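Local atomic coordinates of SusD-like carbohydrate binding protein BF1063 (Bacteroides fragilis NCTC 9343, PDB entry 3I4G), a protein that probably binds carbohydrate at the bacterial outer membrane. Residues Gly408-Thr413 / Thr429-Ala434; Glu396-Val399 / Thr404-Gln407. All blocks are in the same frame, centred on the assembly; numbering follows the deposited sequence.

Contact 1 (Gly408-Thr413 / Thr429-Ala434)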
ATOM      1  N   GLY A 408     -11.034 -22.307  15.831  1.00 11.64           N
ATOM      2  CA  GLY A 408      -9.730 -22.718  15.337  1.00 10.91           C
ATOM      3  C   GLY A 408      -9.281 -21.878  14.155  1.00 10.97           C
ATOM      4  O   GLY A 408      -8.105 -21.487  14.055  1.00 10.51           O
ATOM      5  N   ILE A 409     -10.191 -21.631  13.223  1.00 10.53           N
ATOM      6  CA  ILE A 409      -9.876 -20.777  12.059  1.00 11.28           C
ATOM      7  C   ILE A 409      -9.580 -19.351  12.506  1.00  9.92           C
ATOM      8  O   ILE A 409      -8.640 -18.733  12.023  1.00 10.15           O
ATOM      9  CB  ILE A 409     -11.007 -20.814  11.021  1.00  8.93           C
ATOM     10  CG1 ILE A 409     -11.035 -22.178  10.354  1.00 13.24           C
ATOM     11  CG2 ILE A 409     -10.851 -19.711   9.948  1.00 11.66           C
ATOM     12  CD1 ILE A 409     -12.314 -22.456   9.537  1.00 16.35           C
ATOM     13  N   LEU A 410     -10.370 -18.823  13.437  1.00  8.74           N
ATOM     14  CA  LEU A 410     -10.099 -17.486  13.954  1.00  6.87           C
ATOM     15  C   LEU A 410      -8.719 -17.455  14.599  1.00  8.35           C
ATOM     16  O   LEU A 410      -7.963 -16.510  14.413  1.00  9.02           O
ATOM     17  CB  LEU A 410     -11.170 -17.045  14.962  1.00  8.63           C
ATOM     18  CG  LEU A 410     -12.593 -16.877  14.454  1.00  9.45           C
ATOM     19  CD1 LEU A 410     -13.552 -16.631  15.606  1.00 11.24           C
ATOM     20  CD2 LEU A 410     -12.685 -15.728  13.424  1.00 12.95           C
ATOM     21  N   ASP A 411      -8.385 -18.479  15.376  1.00 10.38           N
ATOM     22  CA  ASP A 411      -7.109 -18.508  16.080  1.00  9.83           C
ATOM     23  C   ASP A 411      -5.908 -18.571  15.145  1.00 11.91           C
ATOM     24  O   ASP A 411      -4.872 -17.981  15.446  1.00 11.60           O
ATOM     25  CB  ASP A 411      -7.099 -19.661  17.084  1.00 11.24           C
ATOM     26  CG  ASP A 411      -8.020 -19.400  18.255  1.00 10.93           C
ATOM     27  OD1 ASP A 411      -8.493 -18.229  18.420  1.00 12.29           O
ATOM     28  OD2 ASP A 411      -8.261 -20.358  19.026  1.00 12.82           O
ATOM     29  N   GLU A 412      -6.058 -19.217  13.995  1.00 10.90           N
ATOM     30  CA  GLU A 412      -4.946 -19.311  13.038  1.00 12.19           C
ATOM     31  C   GLU A 412      -4.843 -18.061  12.142  1.00 12.15           C
ATOM     32  O   GLU A 412      -3.861 -17.898  11.432  1.00 13.31           O
ATOM     33  CB  GLU A 412      -5.039 -20.592  12.187  1.00 13.74           C
ATOM     34  CG  GLU A 412      -6.097 -20.584  11.165  1.00 17.61           C
ATOM     35  CD  GLU A 412      -6.173 -21.878  10.312  1.00 17.03           C
ATOM     36  OE1 GLU A 412      -5.167 -22.611  10.216  1.00 25.96           O
ATOM     37  OE2 GLU A 412      -7.255 -22.110   9.735  1.00 28.95           O
ATOM     38  N   THR A 413      -5.858 -17.206  12.135  1.00  9.39           N
ATOM     39  CA  THR A 413      -5.890 -16.069  11.232  1.00  9.27           C
ATOM     40  C   THR A 413      -5.904 -14.750  11.996  1.00  8.59           C
ATOM     41  O   THR A 413      -4.859 -14.229  12.370  1.00  9.60           O
ATOM     42  CB  THR A 413      -7.082 -16.151  10.235  1.00 10.14           C
ATOM     43  OG1 THR A 413      -8.349 -16.226  10.929  1.00  9.49           O
ATOM     44  CG2 THR A 413      -6.954 -17.358   9.293  1.00 10.35           C
ATOM     45  N   THR A 429     -13.891 -13.867  18.829  1.00 10.69           N
ATOM     46  CA  THR A 429     -14.642 -15.113  18.953  1.00  9.77           C
ATOM     47  C   THR A 429     -15.882 -15.144  18.047  1.00  9.55           C
ATOM     48  O   THR A 429     -16.570 -16.185  17.972  1.00 12.42           O
ATOM     49  CB  THR A 429     -15.083 -15.348  20.436  1.00 11.63           C
ATOM     50  OG1 THR A 429     -15.891 -14.246  20.877  1.00 14.69           O
ATOM     51  CG2 THR A 429     -13.855 -15.447  21.344  1.00 14.26           C
ATOM     52  N   GLU A 430     -16.134 -14.040  17.344  1.00 10.50           N
ATOM     53  CA  GLU A 430     -17.315 -13.883  16.496  1.00 16.27           C
ATOM     54  C   GLU A 430     -17.257 -14.808  15.318  1.00 16.20           C
ATOM     55  O   GLU A 430     -16.290 -14.745  14.551  1.00 16.05           O
ATOM     56  CB  GLU A 430     -17.430 -12.446  15.970  1.00 17.12           C
ATOM     57  CG  GLU A 430     -18.653 -12.252  15.049  1.00 16.29           C
ATOM     58  CD  GLU A 430     -19.926 -12.513  15.817  1.00 24.67           C
ATOM     59  OE1 GLU A 430     -20.211 -11.721  16.744  1.00 29.11           O
ATOM     60  OE2 GLU A 430     -20.623 -13.502  15.512  1.00 25.99           O
ATOM     61  N   VAL A 431     -18.298 -15.637  15.140  1.00 16.80           N
ATOM     62  CA  VAL A 431     -18.319 -16.543  13.977  1.00 16.91           C
ATOM     63  C   VAL A 431     -19.533 -16.299  13.045  1.00 18.15           C
ATOM     64  O   VAL A 431     -19.617 -16.969  12.009  1.00 21.46           O
ATOM     65  CB  VAL A 431     -18.271 -18.030  14.398  1.00 19.20           C
ATOM     66  CG1 VAL A 431     -16.968 -18.316  15.207  1.00 21.47           C
ATOM     67  CG2 VAL A 431     -19.542 -18.424  15.167  1.00 16.72           C
ATOM     68  N   THR A 432     -20.420 -15.363  13.399  1.00 14.68           N
ATOM     69  CA  THR A 432     -21.595 -15.013  12.571  1.00 17.82           C
ATOM     70  C   THR A 432     -21.091 -14.218  11.358  1.00 17.18           C
ATOM     71  O   THR A 432     -20.504 -13.158  11.514  1.00 14.36           O
ATOM     72  CB  THR A 432     -22.602 -14.247  13.351  1.00 19.10           C
ATOM     73  OG1 THR A 432     -23.115 -15.115  14.390  1.00 19.98           O
ATOM     74  CG2 THR A 432     -23.767 -13.809  12.461  1.00 23.72           C
ATOM     75  N   PRO A 433     -21.372 -14.697  10.135  1.00 17.74           N
ATOM     76  CA  PRO A 433     -20.675 -14.136   8.954  1.00 17.88           C
ATOM     77  C   PRO A 433     -20.893 -12.673   8.692  1.00 16.24           C
ATOM     78  O   PRO A 433     -19.934 -11.975   8.380  1.00 13.32           O
ATOM     79  CB  PRO A 433     -21.271 -14.941   7.785  1.00 21.20           C
ATOM     80  CG  PRO A 433     -21.826 -16.164   8.422  1.00 22.26           C
ATOM     81  CD  PRO A 433     -22.347 -15.732   9.748  1.00 18.95           C
ATOM     82  N   ALA A 434     -22.120 -12.179   8.783  1.00 16.12           N
ATOM     83  CA  ALA A 434     -22.380 -10.750   8.585  1.00 16.54           C
ATOM     84  C   ALA A 434     -21.601  -9.872   9.551  1.00 16.91           C
ATOM     85  O   ALA A 434     -20.992  -8.856   9.163  1.00 21.42           O
ATOM     86  CB  ALA A 434     -23.884 -10.477   8.706  1.00 20.73           C
TER
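Leu410 reaches from its helix onto the backbone of Thr429-Val431, and its CD1 methyl does nearly all the touching. CD1 lies 3.5 Å from Glu430 O and 3.7 Å from Thr429 C, so the methyl meets polar main chain as well as carbon. Further along the strip it meets a side chain, with Leu410 CD1 3.8 Å from Val431 CG1. The second branch joins in more loosely, Leu410 CD2 standing 3.9 Å from Glu430 O. That carbonyl oxygen is thus covered by both methyls, and it has no hydrogen-bonding partner in the model. With CG set beside the backbone N (chi1 -64°) and CD1 anti to CA, the extended branch of Leu410 ends against the facing segment. The setting is a helical region of the SusD-family fold, a family probably related to TPR proteins: helix 407-412 packs against the loop that leads into helix 433-447, and Leu410 also rests on Leu436 of that helix. No hydrogen bond crosses between the segments. Just ahead of helix 433-447, Thr432 N lies 2.8 Å from Glu430 OE2 and donates to its anti lone pair with an N-H...O angle of 154°; Thr432 holds the N-cap position of that helix. At the other helix's end, Thr413 OG1 donates to Ile409 O at 2.8 Å, tilted 33° from the carbonyl plane.

Contact 2 (Glu396-Val399 / Thr404-Gln407); sequences ECLV and TITQ
Ile405 and Leu398 meet through carbon alone: the CD1 methyl at the end of Ile405 sits 3.8 Å from CB of Leu398, so it comes closest to the base of the leucine. The same methyl reaches Val399, whose CG2 is 4.2 Å from Ile405 CD1, a looser approach in which the two side chains lie obliquely to each other. One methyl therefore bears on two successive residues of a helix turn. Two bent torsions in Ile405 explain this: CG1 is beside the backbone N (chi1 -52°) and CD1 is folded back again (chi2 -58°), which brings the end of the chain nearer the helix than its first bond would suggest. All three residues are buried, and the contact is purely apolar.

No hydrogen bond joins the two segments. Thr406 is the N-cap of helix 407-412, its OG1 accepting the N-H of Ile409, while Gln407 NE2 bonds to Asp411 OD1 and to Val428 O. On helix 387-400 itself, about one turn before Val399, Glu396 OE2 takes a hydrogen bond from Trp461 NE1. A salt bridge is made by the other oxygen, Glu396 OE1, with Arg460 NH2.

The contact packs Ile405 of the connecting loop on the end of helix 387-400. Helices 387-400 and 407-412 run roughly antiparallel, their backbone carbonyls pointing in nearly opposite directions, as in an alpha-alpha hairpin. Leu436 of helix 433-447 packs on both Val399 and Ile405, Leu410 of helix 407-412 adjoins Ile405, and Ala218 of helix 214-227 lies against Leu398.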
ATOM      1  N   GLU A 396     -11.190 -13.417   5.154  1.00  9.16           N
ATOM      2  CA  GLU A 396     -12.160 -12.649   4.376  1.00  8.36           C
ATOM      3  C   GLU A 396     -12.778 -13.527   3.303  1.00  8.87           C
ATOM      4  O   GLU A 396     -13.991 -13.519   3.105  1.00 10.33           O
ATOM      5  CB  GLU A 396     -11.517 -11.406   3.755  1.00  8.28           C
ATOM      6  CG  GLU A 396     -12.448 -10.612   2.852  1.00  9.94           C
ATOM      7  CD  GLU A 396     -11.858  -9.379   2.224  1.00  9.75           C
ATOM      8  OE1 GLU A 396     -10.724  -8.971   2.533  1.00 10.28           O
ATOM      9  OE2 GLU A 396     -12.607  -8.809   1.403  1.00  9.85           O
ATOM     10  N   CYS A 397     -11.959 -14.291   2.603  1.00  8.02           N
ATOM     11  CA  CYS A 397     -12.442 -15.157   1.523  1.00  8.77           C
ATOM     12  C   CYS A 397     -13.374 -16.240   2.057  1.00  9.94           C
ATOM     13  O   CYS A 397     -14.397 -16.554   1.423  1.00  9.21           O
ATOM     14  CB  CYS A 397     -11.287 -15.772   0.717  1.00  7.44           C
ATOM     15  SG  CYS A 397     -10.407 -14.602  -0.321  1.00 11.17           S
ATOM     16  N   LEU A 398     -13.036 -16.852   3.183  1.00  8.68           N
ATOM     17  CA  LEU A 398     -13.924 -17.884   3.756  1.00  8.74           C
ATOM     18  C   LEU A 398     -15.273 -17.293   4.107  1.00 10.33           C
ATOM     19  O   LEU A 398     -16.317 -17.905   3.840  1.00 10.06           O
ATOM     20  CB  LEU A 398     -13.330 -18.502   5.013  1.00  9.05           C
ATOM     21  CG  LEU A 398     -12.079 -19.350   4.859  1.00  9.15           C
ATOM     22  CD1 LEU A 398     -11.609 -19.750   6.291  1.00 10.93           C
ATOM     23  CD2 LEU A 398     -12.308 -20.588   3.997  1.00 10.09           C
ATOM     24  N   VAL A 399     -15.271 -16.123   4.749  1.00  8.99           N
ATOM     25  CA  VAL A 399     -16.511 -15.433   5.106  1.00 10.34           C
ATOM     26  C   VAL A 399     -17.354 -15.131   3.866  1.00  9.08           C
ATOM     27  O   VAL A 399     -18.550 -15.451   3.799  1.00 11.27           O
ATOM     28  CB  VAL A 399     -16.228 -14.139   5.823  1.00 10.34           C
ATOM     29  CG1 VAL A 399     -17.515 -13.257   5.947  1.00 15.14           C
ATOM     30  CG2 VAL A 399     -15.607 -14.434   7.193  1.00 11.97           C
ATOM     31  N   THR A 404     -18.105 -22.156   6.934  1.00 15.93           N
ATOM     32  CA  THR A 404     -18.264 -22.081   8.404  1.00 16.16           C
ATOM     33  C   THR A 404     -16.951 -21.660   9.057  1.00 13.56           C
ATOM     34  O   THR A 404     -15.888 -22.149   8.706  1.00 16.24           O
ATOM     35  CB  THR A 404     -18.714 -23.399   9.024  1.00 19.82           C
ATOM     36  OG1 THR A 404     -17.681 -24.385   8.849  1.00 35.35           O
ATOM     37  CG2 THR A 404     -19.999 -23.861   8.365  1.00 15.30           C
ATOM     38  N   ILE A 405     -17.056 -20.698   9.955  1.00 16.39           N
ATOM     39  CA  ILE A 405     -15.907 -20.206  10.666  1.00 14.35           C
ATOM     40  C   ILE A 405     -15.926 -20.806  12.065  1.00 15.21           C
ATOM     41  O   ILE A 405     -16.953 -20.783  12.747  1.00 18.03           O
ATOM     42  CB  ILE A 405     -15.950 -18.693  10.762  1.00 14.56           C
ATOM     43  CG1 ILE A 405     -16.159 -18.060   9.365  1.00 13.42           C
ATOM     44  CG2 ILE A 405     -14.696 -18.183  11.462  1.00 13.89           C
ATOM     45  CD1 ILE A 405     -15.099 -18.417   8.355  1.00 12.47           C
ATOM     46  N   THR A 406     -14.809 -21.398  12.447  1.00 12.60           N
ATOM     47  CA  THR A 406     -14.631 -21.985  13.761  1.00 13.63           C
ATOM     48  C   THR A 406     -13.656 -21.156  14.577  1.00 13.74           C
ATOM     49  O   THR A 406     -12.888 -20.354  14.038  1.00 10.67           O
ATOM     50  CB  THR A 406     -14.047 -23.389  13.679  1.00 13.92           C
ATOM     51  OG1 THR A 406     -12.712 -23.344  13.154  1.00 15.78           O
ATOM     52  CG2 THR A 406     -14.922 -24.303  12.806  1.00 17.83           C
ATOM     53  N   GLN A 407     -13.649 -21.366  15.884  1.00 12.11           N
ATOM     54  CA  GLN A 407     -12.674 -20.683  16.711  1.00 11.36           C
ATOM     55  C   GLN A 407     -11.255 -21.075  16.276  1.00 11.86           C
ATOM     56  O   GLN A 407     -10.358 -20.247  16.334  1.00 10.80           O
ATOM     57  CB  GLN A 407     -12.888 -20.975  18.196  1.00 10.79           C
ATOM     58  CG  GLN A 407     -12.047 -20.137  19.127  1.00 10.85           C
ATOM     59  CD  GLN A 407     -12.376 -18.658  18.992  1.00 13.42           C
ATOM     60  OE1 GLN A 407     -13.551 -18.289  19.012  1.00 12.13           O
ATOM     61  NE2 GLN A 407     -11.358 -17.813  18.873  1.00 12.16           N
TER

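Overall arrangement
The two contacts follow each other along the chain, with centres about 6 Å apart and each about 25 Å from the centre of the chain. Contact 2 is the buried one, all three of its touching residues being enclosed; contact 1 is only partly buried, with two of its four touching residues exposed. Helix 407-412 links them, since Gln407 closes the later segment of contact 2 and Gly408 opens contact 1. Leu436 of helix 433-447 is shared by both. Their chemistry differs: contact 2 sets methyl against aliphatic carbon, whereas contact 1 lays methyls largely on main chain. They also touch directly, Val431 CB lying 3.5 Å from Ile405 O.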